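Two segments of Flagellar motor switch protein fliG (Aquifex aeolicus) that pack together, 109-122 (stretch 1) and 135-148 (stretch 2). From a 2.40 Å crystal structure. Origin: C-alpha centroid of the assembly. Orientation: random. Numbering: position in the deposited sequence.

Stretch 1 (109-122) ILKEIEKVDSRILA
Stretch 2 135-148: LFLSQLSPKKSAEI

Each stretch runs helix, break, helix, and the two advance together: CA atoms pair Leu 110 with Leu 140 (7.1 Å), Glu 114 with Lys 144 (6.9 Å) and Ser 118 with Ile 148 (5.1 Å). Helices 118-122 and 142-148 cross at -65°, axes 9.2 Å apart. Leu 110 (m, t) points toward stretch 2, its CD1 3.7 Å from CB of Gln 139, a residue within the type I turn 137-140. Ile 113 (m, m) places CG2 3.6 Å from Phe 136 CZ and 3.9 Å from Leu 140 CD2, an apolar cluster. Glu 114, chi1 off-well at -130°, swings its carboxylate across; OE2 accepts from Ser 141 N and from Ser 141 OG, both at 3.1 Å. Ser 141 OG in turn caps its helix through a weak 3.4 Å bond from Lys 144 N.

Val 116 has extended dihedrals (phi/psi -78/137), and its O, which accepts no backbone hydrogen bond within the stretch, accepts from Lys 144 NZ at 2.7 Å. Asp 117 (-54/127) caps the next helix, OD2 2.9 Å from Arg 119 N. Ser 118 (m) links both partners: OG accepts from Lys 144 NZ and donates to Glu 147 OE1, each 2.8 Å. Finally, Leu 121 CD1 meets Ile 148 CD1, and Ala 122 CB meets Ile 148 CG2, both at 4.1 Å.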

ATOM      1  N   ILE A 109       4.973 -11.736   8.373  1.00 58.37           N
ATOM      2  CA  ILE A 109       4.401 -10.566   9.016  1.00 57.40           C
ATOM      3  C   ILE A 109       4.548 -10.638  10.536  1.00 58.88           C
ATOM      4  O   ILE A 109       5.017  -9.682  11.159  1.00 59.29           O
ATOM      5  CB  ILE A 109       2.899 -10.391   8.626  1.00 59.04           C
ATOM      6  CG1 ILE A 109       2.747 -10.003   7.137  1.00 62.58           C
ATOM      7  CG2 ILE A 109       2.236  -9.354   9.475  1.00 52.96           C
ATOM      8  CD1 ILE A 109       3.465  -8.717   6.742  1.00 66.81           C
ATOM      9  N   LEU A 110       4.188 -11.778  11.123  1.00 68.47           N
ATOM     10  CA  LEU A 110       4.279 -11.954  12.576  1.00 67.40           C
ATOM     11  C   LEU A 110       5.735 -11.987  13.089  1.00 65.27           C
ATOM     12  O   LEU A 110       5.995 -11.595  14.224  1.00 67.05           O
ATOM     13  CB  LEU A 110       3.474 -13.184  13.030  1.00 69.72           C
ATOM     14  CG  LEU A 110       1.936 -13.145  12.808  1.00 76.19           C
ATOM     15  CD1 LEU A 110       1.295 -14.449  13.290  1.00 71.92           C
ATOM     16  CD2 LEU A 110       1.229 -11.965  13.476  1.00 56.69           C
ATOM     17  N   LYS A 111       6.686 -12.401  12.247  1.00 70.98           N
ATOM     18  CA  LYS A 111       8.117 -12.299  12.589  1.00 63.85           C
ATOM     19  C   LYS A 111       8.583 -10.838  12.687  1.00 62.89           C
ATOM     20  O   LYS A 111       9.424 -10.514  13.522  1.00 67.87           O
ATOM     21  CB  LYS A 111       8.990 -13.040  11.575  1.00 73.22           C
ATOM     22  CG  LYS A 111       9.046 -14.544  11.769  1.00 77.49           C
ATOM     23  CD  LYS A 111       9.949 -15.185  10.712  1.00 82.38           C
ATOM     24  CE  LYS A 111      10.046 -16.696  10.894  1.00 91.24           C
ATOM     25  NZ  LYS A 111      11.035 -17.306   9.956  1.00 94.67           N
ATOM     26  N   GLU A 112       8.069  -9.973  11.810  1.00 59.26           N
ATOM     27  CA  GLU A 112       8.355  -8.540  11.878  1.00 65.23           C
ATOM     28  C   GLU A 112       7.770  -7.904  13.136  1.00 66.15           C
ATOM     29  O   GLU A 112       8.361  -6.973  13.692  1.00 63.82           O
ATOM     30  CB  GLU A 112       7.825  -7.815  10.642  1.00 72.95           C
ATOM     31  CG  GLU A 112       8.534  -8.176   9.353  1.00 80.03           C
ATOM     32  CD  GLU A 112      10.006  -7.760   9.336  1.00 90.32           C
ATOM     33  OE1 GLU A 112      10.325  -6.596   9.697  1.00 81.00           O
ATOM     34  OE2 GLU A 112      10.837  -8.605   8.939  1.00 92.52           O
ATOM     35  N   ILE A 113       6.586  -8.378  13.539  1.00 64.84           N
ATOM     36  CA  ILE A 113       5.939  -7.969  14.795  1.00 63.40           C
ATOM     37  C   ILE A 113       6.782  -8.392  16.012  1.00 55.49           C
ATOM     38  O   ILE A 113       6.865  -7.671  17.005  1.00 65.14           O
ATOM     39  CB  ILE A 113       4.500  -8.622  14.923  1.00 68.72           C
ATOM     40  CG1 ILE A 113       3.494  -7.931  14.011  1.00 61.71           C
ATOM     41  CG2 ILE A 113       3.993  -8.553  16.347  1.00 62.68           C
ATOM     42  CD1 ILE A 113       3.137  -6.491  14.454  1.00 59.05           C
ATOM     43  N   GLU A 114       7.374  -9.580  15.917  1.00 61.50           N
ATOM     44  CA  GLU A 114       8.210 -10.161  16.971  1.00 61.43           C
ATOM     45  C   GLU A 114       9.492  -9.327  17.198  1.00 60.65           C
ATOM     46  O   GLU A 114      10.058  -9.337  18.282  1.00 61.21           O
ATOM     47  CB  GLU A 114       8.601 -11.608  16.605  1.00 78.53           C
ATOM     48  CG  GLU A 114       8.362 -12.653  17.699  1.00 83.05           C
ATOM     49  CD  GLU A 114       6.913 -13.090  17.784  1.00 80.28           C
ATOM     50  OE1 GLU A 114       6.040 -12.333  17.323  1.00 95.88           O
ATOM     51  OE2 GLU A 114       6.639 -14.173  18.342  1.00 72.45           O
ATOM     52  N   LYS A 115       9.967  -8.649  16.159  1.00 60.54           N
ATOM     53  CA  LYS A 115      11.116  -7.753  16.279  1.00 62.37           C
ATOM     54  C   LYS A 115      10.807  -6.449  17.019  1.00 65.23           C
ATOM     55  O   LYS A 115      11.718  -5.811  17.541  1.00 75.39           O
ATOM     56  CB  LYS A 115      11.663  -7.402  14.900  1.00 66.18           C
ATOM     57  CG  LYS A 115      12.275  -8.580  14.159  1.00 68.18           C
ATOM     58  CD  LYS A 115      12.660  -8.168  12.750  1.00 74.40           C
ATOM     59  CE  LYS A 115      12.896  -9.365  11.849  1.00 76.49           C
ATOM     60  NZ  LYS A 115      13.180  -8.886  10.468  1.00 82.00           N
ATOM     61  N   VAL A 116       9.535  -6.057  17.068  1.00 60.63           N
ATOM     62  CA  VAL A 116       9.148  -4.774  17.638  1.00 61.90           C
ATOM     63  C   VAL A 116       9.153  -4.845  19.164  1.00 66.45           C
ATOM     64  O   VAL A 116       8.753  -5.834  19.728  1.00 60.11           O
ATOM     65  CB  VAL A 116       7.758  -4.320  17.128  1.00 65.00           C
ATOM     66  CG1 VAL A 116       7.409  -2.933  17.669  1.00 54.62           C
ATOM     67  CG2 VAL A 116       7.726  -4.315  15.596  1.00 60.72           C
ATOM     68  N   ASP A 117       9.679  -3.805  19.807  1.00 71.15           N
ATOM     69  CA  ASP A 117       9.722  -3.717  21.262  1.00 55.95           C
ATOM     70  C   ASP A 117       8.305  -3.913  21.842  1.00 54.67           C
ATOM     71  O   ASP A 117       7.367  -3.235  21.442  1.00 56.10           O
ATOM     72  CB  ASP A 117      10.277  -2.351  21.656  1.00 63.32           C
ATOM     73  CG  ASP A 117      10.600  -2.247  23.125  1.00 66.11           C
ATOM     74  OD1 ASP A 117      11.797  -2.120  23.430  1.00 72.61           O
ATOM     75  OD2 ASP A 117       9.678  -2.296  23.968  1.00 61.66           O
ATOM     76  N   SER A 118       8.169  -4.849  22.779  1.00 59.51           N
ATOM     77  CA  SER A 118       6.871  -5.182  23.405  1.00 56.50           C
ATOM     78  C   SER A 118       6.166  -4.025  24.120  1.00 60.46           C
ATOM     79  O   SER A 118       4.943  -4.065  24.292  1.00 68.16           O
ATOM     80  CB  SER A 118       7.036  -6.364  24.360  1.00 61.45           C
ATOM     81  OG  SER A 118       7.400  -7.539  23.643  1.00 54.70           O
ATOM     82  N   ARG A 119       6.928  -3.019  24.556  1.00 62.63           N
ATOM     83  CA  ARG A 119       6.345  -1.790  25.120  1.00 65.88           C
ATOM     84  C   ARG A 119       5.586  -1.010  24.047  1.00 59.77           C
ATOM     85  O   ARG A 119       4.526  -0.454  24.313  1.00 58.02           O
ATOM     86  CB  ARG A 119       7.433  -0.896  25.734  1.00 66.74           C
ATOM     87  CG  ARG A 119       8.111  -1.488  26.959  1.00 63.84           C
ATOM     88  CD  ARG A 119       9.313  -0.665  27.404  1.00 63.63           C
ATOM     89  NE  ARG A 119      10.522  -0.950  26.621  1.00 61.24           N
ATOM     90  CZ  ARG A 119      11.708  -0.376  26.826  1.00 62.60           C
ATOM     91  NH1 ARG A 119      11.894   0.497  27.823  1.00 59.69           N
ATOM     92  NH2 ARG A 119      12.743  -0.717  26.056  1.00 61.35           N
ATOM     93  N   ILE A 120       6.144  -0.981  22.837  1.00 64.90           N
ATOM     94  CA  ILE A 120       5.515  -0.324  21.692  1.00 62.10           C
ATOM     95  C   ILE A 120       4.256  -1.082  21.250  1.00 59.15           C
ATOM     96  O   ILE A 120       3.221  -0.465  20.994  1.00 64.13           O
ATOM     97  CB  ILE A 120       6.515  -0.169  20.500  1.00 67.66           C
ATOM     98  CG1 ILE A 120       7.672   0.779  20.898  1.00 62.04           C
ATOM     99  CG2 ILE A 120       5.781   0.344  19.242  1.00 63.49           C
ATOM    100  CD1 ILE A 120       8.798   0.842  19.904  1.00 61.33           C
ATOM    101  N   LEU A 121       4.339  -2.412  21.203  1.00 58.90           N
ATOM    102  CA  LEU A 121       3.187  -3.250  20.853  1.00 54.53           C
ATOM    103  C   LEU A 121       2.074  -3.133  21.909  1.00 54.25           C
ATOM    104  O   LEU A 121       0.910  -2.983  21.557  1.00 61.72           O
ATOM    105  CB  LEU A 121       3.613  -4.713  20.657  1.00 55.77           C
ATOM    106  CG  LEU A 121       4.615  -5.011  19.520  1.00 55.46           C
ATOM    107  CD1 LEU A 121       5.058  -6.453  19.506  1.00 49.85           C
ATOM    108  CD2 LEU A 121       4.057  -4.658  18.181  1.00 50.64           C
ATOM    109  N   ALA A 122       2.440  -3.189  23.194  1.00 60.53           N
ATOM    110  CA  ALA A 122       1.480  -3.009  24.303  1.00 53.44           C
ATOM    111  C   ALA A 122       0.781  -1.655  24.217  1.00 53.93           C
ATOM    112  O   ALA A 122      -0.441  -1.575  24.327  1.00 60.00           O
ATOM    113  CB  ALA A 122       2.188  -3.148  25.656  1.00 57.74           C
ATOM    114  N   LEU A 135      -7.002 -12.235  20.193  1.00 61.48           N
ATOM    115  CA  LEU A 135      -6.824 -12.828  18.859  1.00 63.04           C
ATOM    116  C   LEU A 135      -5.412 -12.604  18.313  1.00 57.86           C
ATOM    117  O   LEU A 135      -4.849 -13.493  17.669  1.00 69.04           O
ATOM    118  CB  LEU A 135      -7.872 -12.277  17.867  1.00 60.56           C
ATOM    119  CG  LEU A 135      -9.286 -12.852  17.983  1.00 58.45           C
ATOM    120  CD1 LEU A 135     -10.347 -11.886  17.411  1.00 50.60           C
ATOM    121  CD2 LEU A 135      -9.338 -14.207  17.290  1.00 59.19           C
ATOM    122  N   PHE A 136      -4.868 -11.410  18.544  1.00 64.58           N
ATOM    123  CA  PHE A 136      -3.494 -11.054  18.118  1.00 64.93           C
ATOM    124  C   PHE A 136      -2.434 -11.826  18.920  1.00 58.13           C
ATOM    125  O   PHE A 136      -1.523 -12.424  18.339  1.00 57.81           O
ATOM    126  CB  PHE A 136      -3.274  -9.542  18.288  1.00 70.50           C
ATOM    127  CG  PHE A 136      -1.960  -9.035  17.730  1.00 66.06           C
ATOM    128  CD1 PHE A 136      -1.819  -8.794  16.378  1.00 71.79           C
ATOM    129  CD2 PHE A 136      -0.895  -8.738  18.571  1.00 69.67           C
ATOM    130  CE1 PHE A 136      -0.629  -8.306  15.862  1.00 73.62           C
ATOM    131  CE2 PHE A 136       0.310  -8.254  18.059  1.00 72.18           C
ATOM    132  CZ  PHE A 136       0.437  -8.031  16.707  1.00 72.17           C
ATOM    133  N   LEU A 137      -2.555 -11.803  20.248  1.00 60.10           N
ATOM    134  CA  LEU A 137      -1.622 -12.513  21.118  1.00 58.52           C
ATOM    135  C   LEU A 137      -1.671 -14.030  20.952  1.00 55.77           C
ATOM    136  O   LEU A 137      -0.645 -14.679  21.104  1.00 58.60           O
ATOM    137  CB  LEU A 137      -1.815 -12.136  22.600  1.00 64.29           C
ATOM    138  CG  LEU A 137      -1.442 -10.711  23.047  1.00 63.98           C
ATOM    139  CD1 LEU A 137      -1.477 -10.617  24.560  1.00 58.58           C
ATOM    140  CD2 LEU A 137      -0.084 -10.290  22.548  1.00 71.94           C
ATOM    141  N   SER A 138      -2.837 -14.585  20.602  1.00 58.57           N
ATOM    142  CA  SER A 138      -2.973 -16.037  20.355  1.00 60.36           C
ATOM    143  C   SER A 138      -2.005 -16.557  19.278  1.00 59.32           C
ATOM    144  O   SER A 138      -1.629 -17.718  19.314  1.00 62.99           O
ATOM    145  CB  SER A 138      -4.406 -16.409  19.932  1.00 62.91           C
ATOM    146  OG  SER A 138      -4.637 -16.140  18.548  1.00 61.64           O
ATOM    147  N   GLN A 139      -1.623 -15.692  18.330  1.00 63.37           N
ATOM    148  CA  GLN A 139      -0.731 -16.056  17.219  1.00 61.51           C
ATOM    149  C   GLN A 139       0.749 -15.771  17.443  1.00 60.69           C
ATOM    150  O   GLN A 139       1.561 -16.114  16.589  1.00 67.76           O
ATOM    151  CB  GLN A 139      -1.185 -15.331  15.938  1.00 63.65           C
ATOM    152  CG  GLN A 139      -2.590 -15.681  15.484  1.00 64.40           C
ATOM    153  CD  GLN A 139      -2.759 -17.153  15.259  1.00 61.80           C
ATOM    154  OE1 GLN A 139      -2.284 -17.703  14.263  1.00 60.92           O
ATOM    155  NE2 GLN A 139      -3.414 -17.815  16.201  1.00 62.68           N
ATOM    156  N   LEU A 140       1.104 -15.145  18.570  1.00 65.77           N
ATOM    157  CA  LEU A 140       2.496 -14.812  18.869  1.00 59.35           C
ATOM    158  C   LEU A 140       3.141 -15.916  19.700  1.00 60.66           C
ATOM    159  O   LEU A 140       2.458 -16.801  20.194  1.00 55.21           O
ATOM    160  CB  LEU A 140       2.588 -13.488  19.628  1.00 61.72           C
ATOM    161  CG  LEU A 140       2.060 -12.235  18.939  1.00 64.48           C
ATOM    162  CD1 LEU A 140       2.203 -11.042  19.898  1.00 59.23           C
ATOM    163  CD2 LEU A 140       2.769 -11.974  17.629  1.00 51.18           C
ATOM    164  N   SER A 141       4.466 -15.853  19.846  1.00 57.84           N
ATOM    165  CA  SER A 141       5.186 -16.818  20.657  1.00 58.57           C
ATOM    166  C   SER A 141       4.838 -16.533  22.125  1.00 60.55           C
ATOM    167  O   SER A 141       4.620 -15.375  22.479  1.00 72.99           O
ATOM    168  CB  SER A 141       6.705 -16.719  20.421  1.00 59.04           C
ATOM    169  OG  SER A 141       7.267 -15.572  21.029  1.00 60.35           O
ATOM    170  N   PRO A 142       4.729 -17.586  22.965  1.00 59.79           N
ATOM    171  CA  PRO A 142       4.395 -17.420  24.398  1.00 54.73           C
ATOM    172  C   PRO A 142       5.187 -16.343  25.135  1.00 62.89           C
ATOM    173  O   PRO A 142       4.632 -15.671  26.011  1.00 61.77           O
ATOM    174  CB  PRO A 142       4.712 -18.788  24.993  1.00 58.08           C
ATOM    175  CG  PRO A 142       4.567 -19.747  23.871  1.00 57.43           C
ATOM    176  CD  PRO A 142       4.828 -19.010  22.589  1.00 51.76           C
ATOM    177  N   LYS A 143       6.473 -16.191  24.802  1.00 67.04           N
ATOM    178  CA  LYS A 143       7.302 -15.185  25.450  1.00 67.25           C
ATOM    179  C   LYS A 143       6.989 -13.766  24.963  1.00 65.86           C
ATOM    180  O   LYS A 143       7.056 -12.836  25.753  1.00 63.59           O
ATOM    181  CB  LYS A 143       8.800 -15.494  25.314  1.00 72.33           C
ATOM    182  CG  LYS A 143       9.731 -14.531  26.109  1.00 79.18           C
ATOM    183  CD  LYS A 143       9.371 -14.416  27.632  1.00 84.72           C
ATOM    184  CE  LYS A 143      10.153 -13.305  28.329  1.00 84.63           C
ATOM    185  NZ  LYS A 143       9.513 -12.889  29.614  1.00 80.90           N
ATOM    186  N   LYS A 144       6.676 -13.596  23.671  1.00 58.88           N
ATOM    187  CA  LYS A 144       6.217 -12.288  23.172  1.00 60.94           C
ATOM    188  C   LYS A 144       4.908 -11.868  23.800  1.00 59.15           C
ATOM    189  O   LYS A 144       4.793 -10.753  24.295  1.00 61.11           O
ATOM    190  CB  LYS A 144       6.038 -12.248  21.642  1.00 67.62           C
ATOM    191  CG  LYS A 144       7.086 -11.455  20.902  1.00 68.22           C
ATOM    192  CD  LYS A 144       7.121  -9.977  21.289  1.00 65.60           C
ATOM    193  CE  LYS A 144       8.244  -9.278  20.569  1.00 62.16           C
ATOM    194  NZ  LYS A 144       8.726  -8.075  21.227  1.00 57.21           N
ATOM    195  N   SER A 145       3.916 -12.755  23.751  1.00 60.01           N
ATOM    196  CA  SER A 145       2.611 -12.469  24.340  1.00 59.85           C
ATOM    197  C   SER A 145       2.720 -12.190  25.842  1.00 54.12           C
ATOM    198  O   SER A 145       2.014 -11.328  26.354  1.00 59.18           O
ATOM    199  CB  SER A 145       1.605 -13.590  24.055  1.00 57.77           C
ATOM    200  OG  SER A 145       2.095 -14.834  24.501  1.00 74.19           O
ATOM    201  N   ALA A 146       3.647 -12.871  26.521  1.00 59.06           N
ATOM    202  CA  ALA A 146       3.904 -12.630  27.948  1.00 57.48           C
ATOM    203  C   ALA A 146       4.491 -11.234  28.198  1.00 57.34           C
ATOM    204  O   ALA A 146       4.094 -10.566  29.145  1.00 65.39           O
ATOM    205  CB  ALA A 146       4.839 -13.695  28.507  1.00 48.20           C
ATOM    206  N   GLU A 147       5.460 -10.829  27.370  1.00 59.46           N
ATOM    207  CA  GLU A 147       6.085  -9.499  27.462  1.00 62.89           C
ATOM    208  C   GLU A 147       5.079  -8.380  27.222  1.00 65.49           C
ATOM    209  O   GLU A 147       5.130  -7.344  27.887  1.00 68.50           O
ATOM    210  CB  GLU A 147       7.214  -9.345  26.444  1.00 68.55           C
ATOM    211  CG  GLU A 147       8.500 -10.063  26.774  1.00 69.82           C
ATOM    212  CD  GLU A 147       9.469 -10.092  25.591  1.00 76.08           C
ATOM    213  OE1 GLU A 147       9.393  -9.194  24.720  1.00 79.64           O
ATOM    214  OE2 GLU A 147      10.316 -11.010  25.534  1.00 85.07           O
ATOM    215  N   ILE A 148       4.197  -8.573  26.241  1.00 64.92           N
ATOM    216  CA  ILE A 148       3.154  -7.587  25.932  1.00 62.24           C
ATOM    217  C   ILE A 148       2.164  -7.507  27.085  1.00 62.18           C
ATOM    218  O   ILE A 148       1.823  -6.413  27.535  1.00 62.20           O
ATOM    219  CB  ILE A 148       2.391  -7.926  24.633  1.00 61.08           C
ATOM    220  CG1 ILE A 148       3.311  -7.822  23.412  1.00 61.14           C
ATOM    221  CG2 ILE A 148       1.218  -6.996  24.456  1.00 61.84           C
ATOM    222  CD1 ILE A 148       2.761  -8.512  22.186  1.00 54.15           C
TER
HETATM  223  O   HOH W   1      10.635  -6.309  23.972  1.00 55.01           O